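Uncharacterized protein (Burkholderia pseudomallei K96243, PDB 3WX6) is an Hcp family protein that assembles into hexameric rings and probably serves as a tube-forming component of the type VI secretion system. Local coordinates at residues 35-40 and 146-151; 79-84 and 110-115; 61-66 and 142-147. All coordinates share one frame; numbering follows the deposited sequence.

Interaction 1. Residues 35-40 and 146-151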
loop_
_atom_site.group_PDB
_atom_site.type_symbol
_atom_site.label_atom_id
_atom_site.label_comp_id
_atom_site.label_asym_id
_atom_site.label_seq_id
_atom_site.Cartn_x
_atom_site.Cartn_y
_atom_site.Cartn_z
ATOM N N PHE A 35 15.971 13.921 8.657
ATOM C CA PHE A 35 15.201 14.857 9.493
ATOM C C PHE A 35 13.919 15.232 8.739
ATOM O O PHE A 35 13.972 15.577 7.561
ATOM C CB PHE A 35 15.973 16.130 9.842
ATOM N N LYS A 36 12.785 15.195 9.439
ATOM C CA LYS A 36 11.488 15.649 8.920
ATOM C C LYS A 36 10.810 16.614 9.885
ATOM O O LYS A 36 10.319 16.202 10.933
ATOM C CB LYS A 36 10.561 14.454 8.677
ATOM C CG LYS A 36 9.150 14.837 8.226
ATOM C CD LYS A 36 8.180 13.668 8.435
ATOM C CE LYS A 36 6.732 14.143 8.573
ATOM N NZ LYS A 36 5.752 13.020 8.729
ATOM N N ASN A 37 10.737 17.887 9.520
ATOM C CA ASN A 37 10.139 18.860 10.422
ATOM C C ASN A 37 8.632 19.015 10.245
ATOM O O ASN A 37 8.151 19.382 9.177
ATOM C CB ASN A 37 10.823 20.217 10.252
ATOM C CG ASN A 37 10.424 21.210 11.325
ATOM O OD1 ASN A 37 10.212 20.841 12.481
ATOM N ND2 ASN A 37 10.330 22.483 10.949
ATOM N N ASP A 38 7.898 18.724 11.314
ATOM C CA ASP A 38 6.443 18.827 11.332
ATOM C C ASP A 38 5.987 19.882 12.337
ATOM O O ASP A 38 6.398 19.859 13.495
ATOM C CB ASP A 38 5.830 17.463 11.674
ATOM C CG ASP A 38 4.313 17.481 11.680
ATOM O OD1 ASP A 38 3.705 17.520 10.592
ATOM O OD2 ASP A 38 3.718 17.436 12.776
ATOM N N TYR A 39 5.151 20.812 11.884
ATOM C CA TYR A 39 4.574 21.825 12.767
ATOM C C TYR A 39 3.094 22.025 12.450
ATOM O O TYR A 39 2.719 22.154 11.284
ATOM C CB TYR A 39 5.337 23.147 12.646
ATOM C CG TYR A 39 5.124 24.084 13.810
ATOM C CD1 TYR A 39 3.999 24.889 13.885
ATOM C CD2 TYR A 39 6.045 24.157 14.835
ATOM C CE1 TYR A 39 3.801 25.751 14.947
ATOM C CE2 TYR A 39 5.858 25.012 15.902
ATOM C CZ TYR A 39 4.737 25.807 15.951
ATOM O OH TYR A 39 4.556 26.657 17.012
ATOM N N ASP A 40 2.266 22.056 13.492
ATOM C CA ASP A 40 0.816 22.146 13.322
ATOM C C ASP A 40 0.190 23.281 14.126
ATOM O O ASP A 40 0.574 23.517 15.266
ATOM C CB ASP A 40 0.160 20.824 13.722
ATOM C CG ASP A 40 -1.318 20.792 13.407
ATOM O OD1 ASP A 40 -1.664 20.499 12.247
ATOM O OD2 ASP A 40 -2.133 21.071 14.311
ATOM N N PHE A 146 11.803 14.533 18.158
ATOM C CA PHE A 146 11.924 15.589 19.162
ATOM C C PHE A 146 10.699 16.501 19.189
ATOM O O PHE A 146 10.038 16.702 18.173
ATOM C CB PHE A 146 13.181 16.431 18.908
ATOM C CG PHE A 146 14.466 15.633 18.873
ATOM C CD1 PHE A 146 14.875 14.990 17.707
ATOM C CD2 PHE A 146 15.289 15.567 19.988
ATOM C CE1 PHE A 146 16.062 14.276 17.668
ATOM C CE2 PHE A 146 16.478 14.848 19.956
ATOM C CZ PHE A 146 16.867 14.208 18.792
ATOM N N THR A 147 10.374 17.017 20.367
ATOM C CA THR A 147 9.332 18.027 20.496
ATOM C C THR A 147 9.976 19.330 20.957
ATOM O O THR A 147 10.871 19.315 21.800
ATOM C CB THR A 147 8.226 17.581 21.485
ATOM O OG1 THR A 147 7.538 16.440 20.954
ATOM C CG2 THR A 147 7.222 18.689 21.732
ATOM N N TYR A 148 9.533 20.453 20.396
ATOM C CA TYR A 148 10.143 21.743 20.713
ATOM C C TYR A 148 9.113 22.850 20.915
ATOM O O TYR A 148 7.935 22.681 20.597
ATOM C CB TYR A 148 11.131 22.148 19.607
ATOM C CG TYR A 148 10.555 22.172 18.200
ATOM C CD1 TYR A 148 9.831 23.266 17.738
ATOM C CD2 TYR A 148 10.744 21.104 17.335
ATOM C CE1 TYR A 148 9.314 23.291 16.465
ATOM C CE2 TYR A 148 10.230 21.121 16.060
ATOM C CZ TYR A 148 9.516 22.215 15.633
ATOM O OH TYR A 148 8.995 22.245 14.362
ATOM N N SER A 149 9.568 23.975 21.459
ATOM C CA SER A 149 8.743 25.168 21.601
ATOM C C SER A 149 9.218 26.241 20.639
ATOM O O SER A 149 8.677 26.384 19.546
ATOM C CB SER A 149 8.771 25.690 23.039
ATOM O OG SER A 149 7.891 24.943 23.865
ATOM N N GLY A 150 10.234 26.995 21.048
ATOM C CA GLY A 150 10.821 27.993 20.174
ATOM C C GLY A 150 11.611 27.379 19.032
ATOM O O GLY A 150 12.173 26.290 19.170
ATOM N N TYR A 151 11.689 28.104 17.919
ATOM C CA TYR A 151 12.398 27.631 16.732
ATOM C C TYR A 151 12.910 28.788 15.878
ATOM O O TYR A 151 12.374 29.891 15.929
ATOM C CB TYR A 151 11.506 26.709 15.889
ATOM C CG TYR A 151 10.274 27.363 15.293
ATOM C CD1 TYR A 151 10.331 28.004 14.069
ATOM C CD2 TYR A 151 9.049 27.301 15.940
ATOM C CE1 TYR A 151 9.214 28.589 13.517
ATOM C CE2 TYR A 151 7.923 27.882 15.394
ATOM C CZ TYR A 151 8.012 28.525 14.181
ATOM O OH TYR A 151 6.898 29.112 13.624
#

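Interaction 2. Residues 79-84 and 110-115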
loop_
_atom_site.group_PDB
_atom_site.type_symbol
_atom_site.label_atom_id
_atom_site.label_comp_id
_atom_site.label_asym_id
_atom_site.label_seq_id
_atom_site.Cartn_x
_atom_site.Cartn_y
_atom_site.Cartn_z
ATOM N N ARG A 79 13.663 12.136 30.588
ATOM C CA ARG A 79 13.080 13.439 30.272
ATOM C C ARG A 79 14.135 14.545 30.380
ATOM O O ARG A 79 13.853 15.638 30.875
ATOM C CB ARG A 79 11.892 13.738 31.198
ATOM C CG ARG A 79 10.625 12.950 30.874
ATOM C CD ARG A 79 9.425 13.383 31.723
ATOM N NE ARG A 79 8.930 14.702 31.338
ATOM C CZ ARG A 79 8.091 14.920 30.326
ATOM N NH1 ARG A 79 7.653 13.905 29.592
ATOM N NH2 ARG A 79 7.691 16.153 30.045
ATOM N N GLU A 80 15.349 14.247 29.920
ATOM C CA GLU A 80 16.455 15.207 29.913
ATOM C C GLU A 80 16.272 16.262 28.825
ATOM O O GLU A 80 16.042 15.926 27.660
ATOM C CB GLU A 80 17.795 14.478 29.704
ATOM C CG GLU A 80 19.018 15.383 29.560
ATOM C CD GLU A 80 20.273 14.616 29.146
ATOM O OE1 GLU A 80 21.341 15.248 28.994
ATOM O OE2 GLU A 80 20.224 13.369 29.073
HETATM N N MSE A 81 16.380 17.533 29.201
HETATM C CA MSE A 81 16.237 18.615 28.233
HETATM C C MSE A 81 17.506 18.769 27.411
HETATM O O MSE A 81 18.616 18.705 27.940
HETATM C CB MSE A 81 15.908 19.939 28.934
HETATM C CG MSE A 81 14.755 20.736 28.314
HETATM SE SE MSE A 81 13.008 19.934 28.644
HETATM C CE MSE A 81 11.877 21.178 27.662
HETATM N N MSE A 82 17.336 18.965 26.111
HETATM C CA MSE A 82 18.450 19.323 25.255
HETATM C C MSE A 82 18.817 20.772 25.511
HETATM O O MSE A 82 17.964 21.657 25.408
HETATM C CB MSE A 82 18.091 19.118 23.786
HETATM C CG MSE A 82 17.604 17.727 23.436
HETATM SE SE MSE A 82 18.958 16.353 23.632
HETATM C CE MSE A 82 18.557 15.823 25.460
ATOM N N GLU A 83 20.077 21.021 25.849
ATOM C CA GLU A 83 20.518 22.382 26.131
ATOM C C GLU A 83 20.801 23.156 24.847
ATOM O O GLU A 83 20.475 24.338 24.746
ATOM C CB GLU A 83 21.767 22.362 27.018
ATOM C CG GLU A 83 21.858 23.516 28.012
ATOM C CD GLU A 83 23.093 23.417 28.891
ATOM O OE1 GLU A 83 23.934 22.534 28.618
ATOM O OE2 GLU A 83 23.225 24.206 29.853
ATOM N N GLU A 84 21.426 22.489 23.882
ATOM C CA GLU A 84 21.527 23.002 22.520
ATOM C C GLU A 84 20.969 21.987 21.519
ATOM O O GLU A 84 21.267 20.797 21.594
ATOM C CB GLU A 84 22.973 23.379 22.171
ATOM C CG GLU A 84 23.166 23.782 20.715
ATOM C CD GLU A 84 24.615 24.051 20.357
ATOM O OE1 GLU A 84 25.515 23.615 21.110
ATOM O OE2 GLU A 84 24.852 24.704 19.317
ATOM N N PHE A 110 16.477 25.024 17.913
ATOM C CA PHE A 110 15.244 24.660 18.588
ATOM C C PHE A 110 15.420 24.858 20.088
ATOM O O PHE A 110 16.496 24.596 20.616
ATOM C CB PHE A 110 14.884 23.204 18.276
ATOM C CG PHE A 110 14.566 22.942 16.825
ATOM C CD1 PHE A 110 13.357 23.350 16.279
ATOM C CD2 PHE A 110 15.468 22.269 16.013
ATOM C CE1 PHE A 110 13.053 23.100 14.947
ATOM C CE2 PHE A 110 15.171 22.014 14.683
ATOM C CZ PHE A 110 13.964 22.430 14.151
ATOM N N GLU A 111 14.391 25.352 20.768
ATOM C CA GLU A 111 14.466 25.503 22.219
ATOM C C GLU A 111 13.509 24.568 22.926
ATOM O O GLU A 111 12.586 24.027 22.312
ATOM C CB GLU A 111 14.177 26.938 22.647
ATOM C CG GLU A 111 15.261 27.919 22.278
ATOM C CD GLU A 111 14.940 29.318 22.740
ATOM O OE1 GLU A 111 13.809 29.541 23.221
ATOM O OE2 GLU A 111 15.818 30.196 22.621
ATOM N N LYS A 112 13.758 24.378 24.221
ATOM C CA LYS A 112 12.971 23.479 25.051
ATOM C C LYS A 112 12.786 22.142 24.353
ATOM O O LYS A 112 11.666 21.650 24.216
ATOM C CB LYS A 112 11.612 24.107 25.375
ATOM C CG LYS A 112 11.702 25.353 26.246
ATOM C CD LYS A 112 10.321 25.824 26.649
ATOM C CE LYS A 112 10.382 27.133 27.412
ATOM N NZ LYS A 112 9.033 27.754 27.524
ATOM N N VAL A 113 13.890 21.563 23.895
ATOM C CA VAL A 113 13.821 20.313 23.151
ATOM C C VAL A 113 13.719 19.123 24.084
ATOM O O VAL A 113 14.503 18.972 25.016
ATOM C CB VAL A 113 15.039 20.128 22.232
ATOM C CG1 VAL A 113 14.929 18.833 21.454
ATOM C CG2 VAL A 113 15.132 21.293 21.282
ATOM N N LEU A 114 12.718 18.291 23.829
ATOM C CA LEU A 114 12.475 17.086 24.603
ATOM C C LEU A 114 12.292 15.929 23.650
ATOM O O LEU A 114 11.506 16.015 22.704
ATOM C CB LEU A 114 11.236 17.230 25.494
ATOM C CG LEU A 114 11.022 16.176 26.592
ATOM C CD1 LEU A 114 12.030 16.299 27.723
ATOM C CD2 LEU A 114 9.597 16.237 27.131
ATOM N N ILE A 115 12.997 14.836 23.914
ATOM C CA ILE A 115 12.848 13.650 23.091
ATOM C C ILE A 115 11.535 12.997 23.484
ATOM O O ILE A 115 11.284 12.755 24.666
ATOM C CB ILE A 115 14.031 12.671 23.270
ATOM C CG1 ILE A 115 15.358 13.414 23.086
ATOM C CG2 ILE A 115 13.950 11.540 22.268
ATOM C CD1 ILE A 115 16.586 12.528 23.184
HETATM O O HOH W 1 17.145 23.117 23.337
#

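Interaction 3. Residues 61-66 and 142-147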
loop_
_atom_site.group_PDB
_atom_site.type_symbol
_atom_site.label_atom_id
_atom_site.label_comp_id
_atom_site.label_asym_id
_atom_site.label_seq_id
_atom_site.Cartn_x
_atom_site.Cartn_y
_atom_site.Cartn_z
ATOM N N LEU A 61 14.266 12.885 13.395
ATOM C CA LEU A 61 15.562 12.647 12.774
ATOM C C LEU A 61 15.809 11.160 12.596
ATOM O O LEU A 61 15.679 10.389 13.548
ATOM C CB LEU A 61 16.702 13.258 13.608
ATOM C CG LEU A 61 16.924 14.770 13.775
ATOM C CD1 LEU A 61 15.760 15.474 14.418
ATOM C CD2 LEU A 61 18.200 15.029 14.566
ATOM N N THR A 62 16.166 10.751 11.382
ATOM C CA THR A 62 16.602 9.373 11.182
ATOM C C THR A 62 18.105 9.374 10.958
ATOM O O THR A 62 18.650 10.269 10.314
ATOM C CB THR A 62 15.866 8.657 10.008
ATOM O OG1 THR A 62 16.230 7.270 9.986
ATOM C CG2 THR A 62 16.198 9.276 8.671
ATOM N N LYS A 63 18.760 8.374 11.533
ATOM C CA LYS A 63 20.209 8.238 11.486
ATOM C C LYS A 63 20.545 6.808 11.886
ATOM O O LYS A 63 19.658 6.075 12.325
ATOM C CB LYS A 63 20.870 9.271 12.405
ATOM C CG LYS A 63 20.956 8.855 13.870
ATOM C CD LYS A 63 21.352 10.036 14.740
ATOM C CE LYS A 63 21.813 9.607 16.124
ATOM N NZ LYS A 63 21.026 8.473 16.671
ATOM N N GLU A 64 21.798 6.390 11.734
ATOM C CA GLU A 64 22.163 5.056 12.199
ATOM C C GLU A 64 22.216 4.961 13.728
ATOM O O GLU A 64 21.490 5.663 14.424
ATOM C CB GLU A 64 23.497 4.595 11.608
ATOM C CG GLU A 64 23.472 4.155 10.142
ATOM C CD GLU A 64 22.990 5.210 9.165
ATOM O OE1 GLU A 64 22.596 6.311 9.593
ATOM O OE2 GLU A 64 23.010 4.925 7.949
HETATM N N MSE A 65 23.056 4.069 14.246
HETATM C CA MSE A 65 23.137 3.838 15.692
HETATM C C MSE A 65 24.603 3.774 16.174
HETATM O O MSE A 65 25.400 2.997 15.642
HETATM C CB MSE A 65 22.370 2.552 16.063
HETATM C CG MSE A 65 20.842 2.660 15.900
HETATM SE SE MSE A 65 19.834 0.976 16.008
HETATM C CE MSE A 65 20.245 0.533 17.846
ATOM N N ASP A 66 24.957 4.588 17.174
ATOM C CA ASP A 66 26.347 4.647 17.636
ATOM C C ASP A 66 26.461 5.289 19.032
ATOM O O ASP A 66 25.596 5.061 19.874
ATOM C CB ASP A 66 27.179 5.405 16.608
ATOM C CG ASP A 66 28.591 4.922 16.521
ATOM O OD1 ASP A 66 29.394 5.205 17.417
ATOM O OD2 ASP A 66 28.922 4.255 15.527
ATOM N N GLU A 142 17.880 4.184 13.578
ATOM C CA GLU A 142 16.935 4.574 14.608
ATOM C C GLU A 142 16.208 5.802 14.111
ATOM O O GLU A 142 16.643 6.431 13.154
ATOM C CB GLU A 142 17.638 4.825 15.952
ATOM C CG GLU A 142 18.753 5.856 15.906
ATOM C CD GLU A 142 19.671 5.779 17.118
ATOM O OE1 GLU A 142 19.252 5.238 18.163
ATOM O OE2 GLU A 142 20.821 6.249 17.019
ATOM N N GLU A 143 15.082 6.122 14.735
ATOM C CA GLU A 143 14.345 7.334 14.397
ATOM C C GLU A 143 13.990 8.111 15.658
ATOM O O GLU A 143 13.150 7.674 16.443
ATOM C CB GLU A 143 13.081 6.995 13.604
ATOM C CG GLU A 143 13.349 6.405 12.248
ATOM C CD GLU A 143 12.079 6.081 11.501
ATOM O OE1 GLU A 143 11.273 5.287 12.026
ATOM O OE2 GLU A 143 11.881 6.624 10.394
ATOM N N ILE A 144 14.634 9.258 15.848
ATOM C CA ILE A 144 14.436 10.042 17.058
ATOM C C ILE A 144 13.511 11.225 16.790
ATOM O O ILE A 144 13.799 12.091 15.960
ATOM C CB ILE A 144 15.773 10.563 17.630
ATOM C CG1 ILE A 144 16.834 9.461 17.623
ATOM C CG2 ILE A 144 15.580 11.083 19.041
ATOM C CD1 ILE A 144 17.778 9.529 16.452
ATOM N N LYS A 145 12.403 11.262 17.518
ATOM C CA LYS A 145 11.395 12.289 17.324
ATOM C C LYS A 145 11.468 13.288 18.481
ATOM O O LYS A 145 11.251 12.935 19.636
ATOM C CB LYS A 145 10.017 11.622 17.203
ATOM C CG LYS A 145 8.807 12.534 17.172
ATOM C CD LYS A 145 7.603 11.777 16.587
ATOM C CE LYS A 145 6.272 12.382 17.007
ATOM N NZ LYS A 145 5.324 12.479 15.863
ATOM N N PHE A 146 11.803 14.533 18.158
ATOM C CA PHE A 146 11.924 15.589 19.162
ATOM C C PHE A 146 10.699 16.501 19.189
ATOM O O PHE A 146 10.038 16.702 18.173
ATOM C CB PHE A 146 13.181 16.431 18.908
ATOM C CG PHE A 146 14.466 15.633 18.873
ATOM C CD1 PHE A 146 14.875 14.990 17.707
ATOM C CD2 PHE A 146 15.289 15.567 19.988
ATOM C CE1 PHE A 146 16.062 14.276 17.668
ATOM C CE2 PHE A 146 16.478 14.848 19.956
ATOM C CZ PHE A 146 16.867 14.208 18.792
ATOM N N THR A 147 10.374 17.017 20.367
ATOM C CA THR A 147 9.332 18.027 20.496
ATOM C C THR A 147 9.976 19.330 20.957
ATOM O O THR A 147 10.871 19.315 21.800
ATOM C CB THR A 147 8.226 17.581 21.485
ATOM O OG1 THR A 147 7.538 16.440 20.954
ATOM C CG2 THR A 147 7.222 18.689 21.732
#

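Interaction 1. Residues 35-40 and 146-151
Strand 36-40 and the end of strand 142-148 do not pair directly. Strand 56-63 runs between them in the same sheet, their axes stay 9.4 Å apart and diverge by 43°, and the contact is made almost wholly by side chains. The tight part lies around the Y148 ring. Its CG sits in the crowded position between the backbone N and the carbonyl carbon (chi1 55°), and this sends the ring across toward strand 36-40, where the phenol OH donates a hydrogen bond of 2.6 Å to N37 OD1. The donor approaches in the amide plane, on a lone pair of OD1, and the two side chains cross at about a right angle. N37 ND2, on the other side of the amide, bonds Q120 of a neighbouring subunit, so the amide is held at both ends.

Y39 lies beside this bond. Its CB points toward segment 146-151, and the CD2 edge of its ring meets Y148, with CD2 3.8 Å from Y148 CE1. Y151 closes in on the same ring in an offset edge-to-face pair, its edge toward the face of Y39, with centroids 5.2 Å apart and planes at 61°. The Y151 hydroxyl turns to L73 O of the neighbouring subunit.

The opposite extreme is the looser margin: D38 and D40 are partly exposed and K36 is exposed, and none of these three side chains packs closely against segment 146-151. D38 OD1 and D40 OD1 instead both reach H117 of that subunit, whose strand continues the sheet beyond 36-40. The chemistry thus divides: the tyrosines and one amide tie the strands together within the chain, while the amide nitrogen, the acids and the Y151 hydroxyl serve the interface with the neighbouring subunit, consistent with a role in assembly of the hexamer.

Interaction 2. Residues 79-84 and 110-115
A single direct backbone hydrogen bond and one water are all the polar links that join two chain segments running at a steep angle to each other. M82 N donates to V113 O over 3.0 Å, nearly straight at 171° and in the carbonyl plane. Farther along, the water donates to both M82 O, at 2.7 Å, and F110 O, and so bridges the two backbones.

Side chains fill in around these links. V113 has CG1 anti to its backbone N (chi1 -179°), and that methyl lies 3.5 Å from M82 CG. The selenomethionine M82 then folds at chi2 and chi3 and packs on A75 of helix 69-78. The other selenomethionine, M81, crosses L114 at about a right angle, its SE 3.9 Å from L114 CD1, and reaches on with CE to 3.5 Å from K112 O.

L114 also serves R79, the first residue past the end of helix 69-78, with positive phi. Its chain bends at chi3, and L114 CD2 lies over one face of the guanidinium, 3.5 Å from NH2. The group is oriented by bonds from NH1 to P42 O and from NH2 to A43 O of a different neighbouring subunit from the one that Y151 meets; L114 packs on that same A43.

Past M82 the chain turns a corner at E83, and E83 and E84 both face K10 in a classic beta bulge, while segment 110-115 carries the chain from strand 108-110 of one sheet to strand 114-120 of the other, a passage between sheets within the barrel fold of the Hcp family.

Interaction 3. Residues 61-66 and 142-147
Backbone bonds between residues 61-63 and 142-147 form the innermost shell, an antiparallel pairing in which the axes of these two short strand segments come within 4.7 Å. L61 and I144 make a hydrogen-bonded pair: L61 N donates to I144 O over 2.7 Å from above the carbonyl plane, and I144 N returns a bond to L61 O. K63 and E142 make the next such pair, where E142 N meets K63 O at 2.9 Å almost along the C=O axis. In the opposite direction K63 N reaches E142 O at 3.3 Å, and that oxygen also takes a weak bond from T62 OG1, which lies anti to its backbone N. T62 and E143 form the non-hydrogen-bonded pair between, their side chains alongside each other on the face opposite to L61, K63, E142 and I144.

On the face of those four residues the lysine and E142 lie side by side, both with CG in the crowded position between backbone N and carbonyl carbon. K63 NZ forms a salt bridge with E142 OE2, although the exact placement of both atoms is less sure. The lysine's methylenes run over I144, with CD 4.0 Å from I144 CD1. At the far end L61 CD1 comes obliquely to the F146 ring, 3.4 Å from F146 CD1, the side chains crossing at about a right angle. M65 CG rests 3.5 Å from E142 CD, beyond the strand's last pairs.

Outside the two strands, S69 OG bonds E142 OE2 and Q120 NE2 bonds OE1, so each oxygen has a partner. Outward again, K63 leans on F72 of helix 69-78, I144 on I115 and M118 of strand 114-120, and F146 against F85 of the other sheet, so the pair lies between helix, the adjacent strand 114-120 and facing sheet.

All three interactions meet along strand 142-148 and its neighbours. Interactions 1 and 3 share F146 and T147, the first reaching strand 36-40 and the second strand 56-63, with centres about 14 Å apart. Interaction 2 lies about 11 Å from interaction 1, centre to centre, and is joined to it by two probable hydrogen bonds, T147 N to L114 O at 2.8 Å and E111 N to G150 O at 2.9 Å. F146 is wedged among them, its ring packing on V113 and I115. Each contact also borders other subunits, consistent with a fold whose core and subunit interfaces are built from the same strands.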